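PDB 3O9Z: lipopolysaccharide biosynthesis protein wbpB from Thermus thermophilus, which probably oxidises a nucleotide-linked sugar with NAD on the route to 2,3-diacetamido-2,3-dideoxy-D-mannuronic acid, with 2-oxoglutarate bound beside the cofactor. Local coordinates for residues G150-R162 and R244-F258. Sequence-based numbering, arbitrary orientation. Where two conformers were deposited one is given.
Sequences GAKDVVLTYVTGR and RTYRSIAVDGEEVEF. With AKG (2-oxoglutaric acid), chain F.
Y158 and R247 face each other as a non-hydrogen-bonded antiparallel pair and meet at one carboxylate of 2-oxoglutarate. R247 CG lies over the Y158 ring face, 4.0 Å from its centroid and 12° off the normal, a CH-pi contact. With CG anti to the carbonyl carbon (chi1 -57°) and the chain extended to NE, the R247 guanidinium is carried past the ring to the ligand, its plane 73° from the ring. Y158 OH donates to AKG O4 at 2.6 Å; R247 NE reaches the same oxygen at 2.9 Å, and R247 NH2 bonds AKG O3 at 3.0 Å. T160 OG1 also donates to O3. R162 NH2 spans both ends of the ligand, 3.0 Å from AKG O3 and 2.8 Å from AKG O1, while R162 NH1 bonds T160 OG1 and G161 O; a leucine here would probably leave O1 and O3 each short of a donor and T160 OG1 freer to turn. K103 and H187 also hydrogen-bond the ligand.

Behind this shell, E257 OE1 accepts R247 N at 2.9 Å, S259 bonds R247 NH1, and F262 adds a cation-pi contact. Paired backbone bonds such as T157 N to S248 O run to the far end, where D252 OD1 takes D153 N. Two arginines and two hydroxyls converging on one carboxylate are consistent with a site, on the sheet face that carries Y158, T160 and R247, that would favour a bound anion.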
loop_
_atom_site.group_PDB
_atom_site.type_symbol
_atom_site.label_atom_id
_atom_site.label_comp_id
_atom_site.label_asym_id
_atom_site.label_seq_id
_atom_site.Cartn_x
_atom_site.Cartn_y
_atom_site.Cartn_z
ATOM N N GLY A 150 8.033 -10.727 51.947
ATOM C CA GLY A 150 9.322 -10.920 51.300
ATOM C C GLY A 150 9.129 -10.887 49.800
ATOM O O GLY A 150 8.013 -11.057 49.296
ATOM N N ALA A 151 10.241 -10.708 49.103
ATOM C CA ALA A 151 10.220 -10.884 47.657
ATOM C C ALA A 151 10.187 -12.342 47.262
ATOM O O ALA A 151 10.622 -13.214 48.022
ATOM C CB ALA A 151 11.414 -10.198 47.084
ATOM N N LYS A 152 9.691 -12.625 46.060
ATOM C CA LYS A 152 9.572 -13.993 45.581
ATOM C C LYS A 152 10.563 -14.257 44.443
ATOM O O LYS A 152 11.016 -13.320 43.776
ATOM C CB LYS A 152 8.153 -14.244 45.081
ATOM C CG LYS A 152 7.086 -14.283 46.246
ATOM C CD LYS A 152 7.631 -14.869 47.546
ATOM C CE LYS A 152 6.603 -14.763 48.675
ATOM N NZ LYS A 152 7.040 -15.423 49.952
ATOM N N ASP A 153 10.953 -15.506 44.260
ATOM C CA ASP A 153 11.779 -15.896 43.120
ATOM C C ASP A 153 10.853 -16.489 42.083
ATOM O O ASP A 153 10.016 -17.342 42.368
ATOM C CB ASP A 153 12.811 -16.929 43.571
ATOM C CG ASP A 153 13.916 -16.257 44.356
ATOM O OD1 ASP A 153 14.654 -15.444 43.758
ATOM O OD2 ASP A 153 13.947 -16.424 45.596
ATOM N N VAL A 154 10.964 -15.973 40.862
ATOM C CA VAL A 154 9.947 -16.224 39.828
ATOM C C VAL A 154 10.649 -16.650 38.546
ATOM O O VAL A 154 11.692 -16.083 38.187
ATOM C CB VAL A 154 9.187 -14.918 39.529
ATOM C CG1 VAL A 154 8.179 -15.175 38.370
ATOM C CG2 VAL A 154 8.434 -14.412 40.753
ATOM N N VAL A 155 10.086 -17.641 37.867
ATOM C CA VAL A 155 10.545 -17.998 36.532
ATOM C C VAL A 155 9.363 -17.756 35.606
ATOM O O VAL A 155 8.282 -18.327 35.794
ATOM C CB VAL A 155 10.976 -19.470 36.456
ATOM C CG1 VAL A 155 11.330 -19.827 35.028
ATOM C CG2 VAL A 155 12.180 -19.703 37.369
ATOM N N LEU A 156 9.549 -16.896 34.612
ATOM C CA LEU A 156 8.471 -16.543 33.666
ATOM C C LEU A 156 8.918 -17.092 32.327
ATOM O O LEU A 156 10.020 -16.786 31.848
ATOM C CB LEU A 156 8.424 -15.008 33.524
ATOM C CG LEU A 156 7.190 -14.400 32.871
ATOM C CD1 LEU A 156 7.078 -14.732 31.391
ATOM C CD2 LEU A 156 5.894 -14.731 33.649
ATOM N N THR A 157 8.086 -17.956 31.733
ATOM C CA THR A 157 8.386 -18.533 30.426
ATOM C C THR A 157 7.213 -18.260 29.504
ATOM O O THR A 157 6.053 -18.482 29.876
ATOM C CB THR A 157 8.529 -20.060 30.571
ATOM O OG1 THR A 157 9.509 -20.329 31.581
ATOM C CG2 THR A 157 9.035 -20.676 29.254
ATOM N N TYR A 158 7.493 -17.645 28.359
ATOM C CA TYR A 158 6.426 -17.109 27.514
ATOM C C TYR A 158 6.753 -17.484 26.077
ATOM O O TYR A 158 7.588 -16.832 25.425
ATOM C CB TYR A 158 6.350 -15.573 27.694
ATOM C CG TYR A 158 5.022 -14.987 27.287
ATOM C CD1 TYR A 158 4.687 -14.795 25.942
ATOM C CD2 TYR A 158 4.071 -14.687 28.254
ATOM C CE1 TYR A 158 3.446 -14.232 25.599
ATOM C CE2 TYR A 158 2.827 -14.170 27.928
ATOM C CZ TYR A 158 2.523 -13.935 26.609
ATOM O OH TYR A 158 1.292 -13.419 26.246
ATOM N N VAL A 159 6.103 -18.519 25.568
ATOM C CA VAL A 159 6.391 -19.030 24.231
ATOM C C VAL A 159 5.065 -18.995 23.492
ATOM O O VAL A 159 4.051 -19.517 23.957
ATOM C CB VAL A 159 6.885 -20.491 24.267
ATOM C CG1 VAL A 159 7.185 -20.920 22.851
ATOM C CG2 VAL A 159 8.154 -20.634 25.110
ATOM N N THR A 160 5.012 -18.295 22.367
ATOM C CA THR A 160 3.774 -18.233 21.605
ATOM C C THR A 160 4.114 -18.289 20.114
ATOM O O THR A 160 4.713 -17.359 19.558
ATOM C CB THR A 160 2.920 -17.017 22.024
ATOM O OG1 THR A 160 1.704 -17.035 21.250
ATOM C CG2 THR A 160 3.663 -15.708 21.773
ATOM N N GLY A 161 3.871 -19.438 19.476
ATOM C CA GLY A 161 4.442 -19.647 18.148
ATOM C C GLY A 161 3.852 -18.702 17.117
ATOM O O GLY A 161 2.667 -18.362 17.162
ATOM N N ARG A 162 4.726 -18.309 16.192
ATOM C CA ARG A 162 4.282 -17.454 15.072
ATOM C C ARG A 162 4.793 -18.035 13.769
ATOM O O ARG A 162 5.985 -18.343 13.603
ATOM C CB ARG A 162 4.798 -16.016 15.208
ATOM C CG ARG A 162 4.159 -15.271 16.369
ATOM C CD ARG A 162 2.687 -14.925 16.113
ATOM N NE ARG A 162 2.129 -14.144 17.207
ATOM C CZ ARG A 162 1.710 -14.663 18.352
ATOM N NH1 ARG A 162 1.857 -15.958 18.601
ATOM N NH2 ARG A 162 1.189 -13.858 19.293
ATOM N N ARG A 244 1.522 -25.202 20.659
ATOM C CA ARG A 244 2.441 -24.166 20.169
ATOM C C ARG A 244 2.536 -22.944 21.066
ATOM O O ARG A 244 3.165 -21.954 20.686
ATOM C CB ARG A 244 2.085 -23.770 18.735
ATOM C CG ARG A 244 2.167 -24.980 17.825
ATOM C CD ARG A 244 1.783 -24.720 16.383
ATOM N NE ARG A 244 2.384 -25.805 15.618
ATOM C CZ ARG A 244 3.493 -25.688 14.901
ATOM N NH1 ARG A 244 4.087 -24.512 14.753
ATOM N NH2 ARG A 244 3.968 -26.753 14.276
ATOM N N THR A 245 1.921 -23.010 22.239
ATOM C CA THR A 245 2.035 -21.963 23.236
ATOM C C THR A 245 2.323 -22.581 24.599
ATOM O O THR A 245 1.886 -23.701 24.938
ATOM C CB THR A 245 0.784 -21.094 23.367
ATOM O OG1 THR A 245 -0.271 -21.865 23.949
ATOM C CG2 THR A 245 0.346 -20.535 21.984
ATOM N N TYR A 246 3.014 -21.790 25.404
ATOM C CA TYR A 246 3.314 -22.133 26.783
ATOM C C TYR A 246 3.568 -20.817 27.502
ATOM O O TYR A 246 4.582 -20.165 27.262
ATOM C CB TYR A 246 4.532 -23.058 26.860
ATOM C CG TYR A 246 4.917 -23.415 28.285
ATOM C CD1 TYR A 246 4.043 -24.158 29.079
ATOM C CD2 TYR A 246 6.123 -23.005 28.832
ATOM C CE1 TYR A 246 4.370 -24.471 30.394
ATOM C CE2 TYR A 246 6.474 -23.338 30.145
ATOM C CZ TYR A 246 5.585 -24.069 30.908
ATOM O OH TYR A 246 5.927 -24.369 32.211
ATOM N N ARG A 247 2.640 -20.435 28.374
ATOM C CA ARG A 247 2.692 -19.163 29.081
ATOM C C ARG A 247 2.589 -19.426 30.560
ATOM O O ARG A 247 1.513 -19.785 31.059
ATOM C CB ARG A 247 1.594 -18.192 28.626
ATOM C CG ARG A 247 1.580 -17.869 27.125
ATOM C CD ARG A 247 0.369 -16.952 26.858
ATOM N NE ARG A 247 0.104 -16.717 25.441
ATOM C CZ ARG A 247 -0.779 -17.400 24.717
ATOM N NH1 ARG A 247 -1.392 -18.460 25.259
ATOM N NH2 ARG A 247 -1.031 -17.047 23.458
ATOM N N SER A 248 3.727 -19.320 31.241
ATOM C CA SER A 248 3.866 -19.880 32.588
ATOM C C SER A 248 4.517 -18.856 33.510
ATOM O O SER A 248 5.531 -18.234 33.165
ATOM C CB SER A 248 4.756 -21.128 32.545
ATOM O OG SER A 248 5.261 -21.443 33.831
ATOM N N ILE A 249 3.925 -18.665 34.687
ATOM C CA ILE A 249 4.594 -17.945 35.780
ATOM C C ILE A 249 4.767 -18.910 36.946
ATOM O O ILE A 249 3.788 -19.487 37.469
ATOM C CB ILE A 249 3.914 -16.622 36.157
ATOM C CG1 ILE A 249 4.718 -15.918 37.260
ATOM C CG2 ILE A 249 2.456 -16.824 36.580
ATOM C CD1 ILE A 249 4.276 -14.469 37.482
ATOM N N ALA A 250 6.015 -19.130 37.350
ATOM C CA ALA A 250 6.298 -20.050 38.473
ATOM C C ALA A 250 6.851 -19.252 39.642
ATOM O O ALA A 250 7.897 -18.611 39.523
ATOM C CB ALA A 250 7.282 -21.150 38.051
ATOM N N VAL A 251 6.122 -19.229 40.757
ATOM C CA VAL A 251 6.478 -18.359 41.871
ATOM C C VAL A 251 6.864 -19.257 43.048
ATOM O O VAL A 251 6.065 -20.073 43.519
ATOM C CB VAL A 251 5.299 -17.471 42.309
ATOM C CG1 VAL A 251 5.684 -16.636 43.520
ATOM C CG2 VAL A 251 4.827 -16.588 41.135
ATOM N N ASP A 252 8.111 -19.121 43.486
ATOM C CA ASP A 252 8.653 -19.943 44.565
ATOM C C ASP A 252 8.374 -21.428 44.275
ATOM O O ASP A 252 7.969 -22.161 45.182
ATOM C CB ASP A 252 7.995 -19.538 45.893
ATOM C CG ASP A 252 8.552 -18.245 46.479
ATOM O OD1 ASP A 252 9.392 -17.560 45.843
ATOM O OD2 ASP A 252 8.137 -17.922 47.619
ATOM N N GLY A 253 8.552 -21.864 43.026
ATOM C CA GLY A 253 8.295 -23.255 42.623
ATOM C C GLY A 253 6.876 -23.733 42.339
ATOM O O GLY A 253 6.655 -24.906 42.034
ATOM N N GLU A 254 5.896 -22.846 42.449
ATOM C CA GLU A 254 4.517 -23.180 42.082
ATOM C C GLU A 254 4.135 -22.639 40.707
ATOM O O GLU A 254 4.235 -21.432 40.487
ATOM C CB GLU A 254 3.569 -22.480 43.040
ATOM C CG GLU A 254 3.712 -22.939 44.467
ATOM C CD GLU A 254 2.476 -22.578 45.256
ATOM O OE1 GLU A 254 1.749 -21.683 44.769
ATOM O OE2 GLU A 254 2.232 -23.191 46.321
ATOM N N GLU A 255 3.498 -23.480 39.902
ATOM C CA GLU A 255 3.273 -23.230 38.481
ATOM C C GLU A 255 1.878 -22.673 38.189
ATOM O O GLU A 255 0.866 -23.289 38.530
ATOM C CB GLU A 255 3.496 -24.558 37.739
ATOM C CG GLU A 255 2.888 -24.688 36.344
ATOM C CD GLU A 255 3.695 -23.895 35.335
ATOM O OE1 GLU A 255 4.173 -22.829 35.763
ATOM O OE2 GLU A 255 3.873 -24.326 34.173
ATOM N N VAL A 256 1.791 -21.531 37.513
ATOM C CA VAL A 256 0.511 -21.117 36.911
ATOM C C VAL A 256 0.672 -20.990 35.397
ATOM O O VAL A 256 1.413 -20.118 34.939
ATOM C CB VAL A 256 -0.003 -19.808 37.548
ATOM C CG1 VAL A 256 -1.279 -19.278 36.858
ATOM C CG2 VAL A 256 -0.284 -20.000 39.051
ATOM N N GLU A 257 0.017 -21.866 34.628
ATOM C CA GLU A 257 0.035 -21.765 33.164
ATOM C C GLU A 257 -1.261 -21.073 32.772
ATOM O O GLU A 257 -2.332 -21.559 33.143
ATOM C CB GLU A 257 0.180 -23.135 32.460
ATOM C CG GLU A 257 0.796 -23.095 31.033
ATOM C CD GLU A 257 -0.094 -22.493 29.951
ATOM O OE1 GLU A 257 0.416 -22.217 28.826
ATOM O OE2 GLU A 257 -1.306 -22.306 30.222
ATOM N N PHE A 258 -1.172 -19.947 32.064
ATOM C CA PHE A 258 -2.337 -19.072 31.858
ATOM C C PHE A 258 -2.788 -18.899 30.418
ATOM O O PHE A 258 -3.364 -17.875 30.063
ATOM C CB PHE A 258 -2.134 -17.701 32.515
ATOM C CG PHE A 258 -0.839 -17.029 32.159
ATOM C CD1 PHE A 258 0.302 -17.256 32.928
ATOM C CD2 PHE A 258 -0.771 -16.153 31.079
ATOM C CE1 PHE A 258 1.493 -16.580 32.650
ATOM C CE2 PHE A 258 0.420 -15.481 30.779
ATOM C CZ PHE A 258 1.553 -15.704 31.574
HETATM C C1 AKG F . 0.243 -10.292 19.898
HETATM O O1 AKG F . 0.386 -11.206 19.045
HETATM O O2 AKG F . 0.437 -9.104 19.617
HETATM C C2 AKG F . -0.270 -10.543 21.228
HETATM O O5 AKG F . -0.394 -9.596 22.002
HETATM C C3 AKG F . -0.616 -11.942 21.664
HETATM C C4 AKG F . 0.601 -12.516 22.387
HETATM C C5 AKG F . 0.466 -13.986 22.731
HETATM O O3 AKG F . 0.059 -14.781 21.863
HETATM O O4 AKG F . 0.757 -14.371 23.866
HETATM O O HOH W 1 7.857 -20.551 34.101
#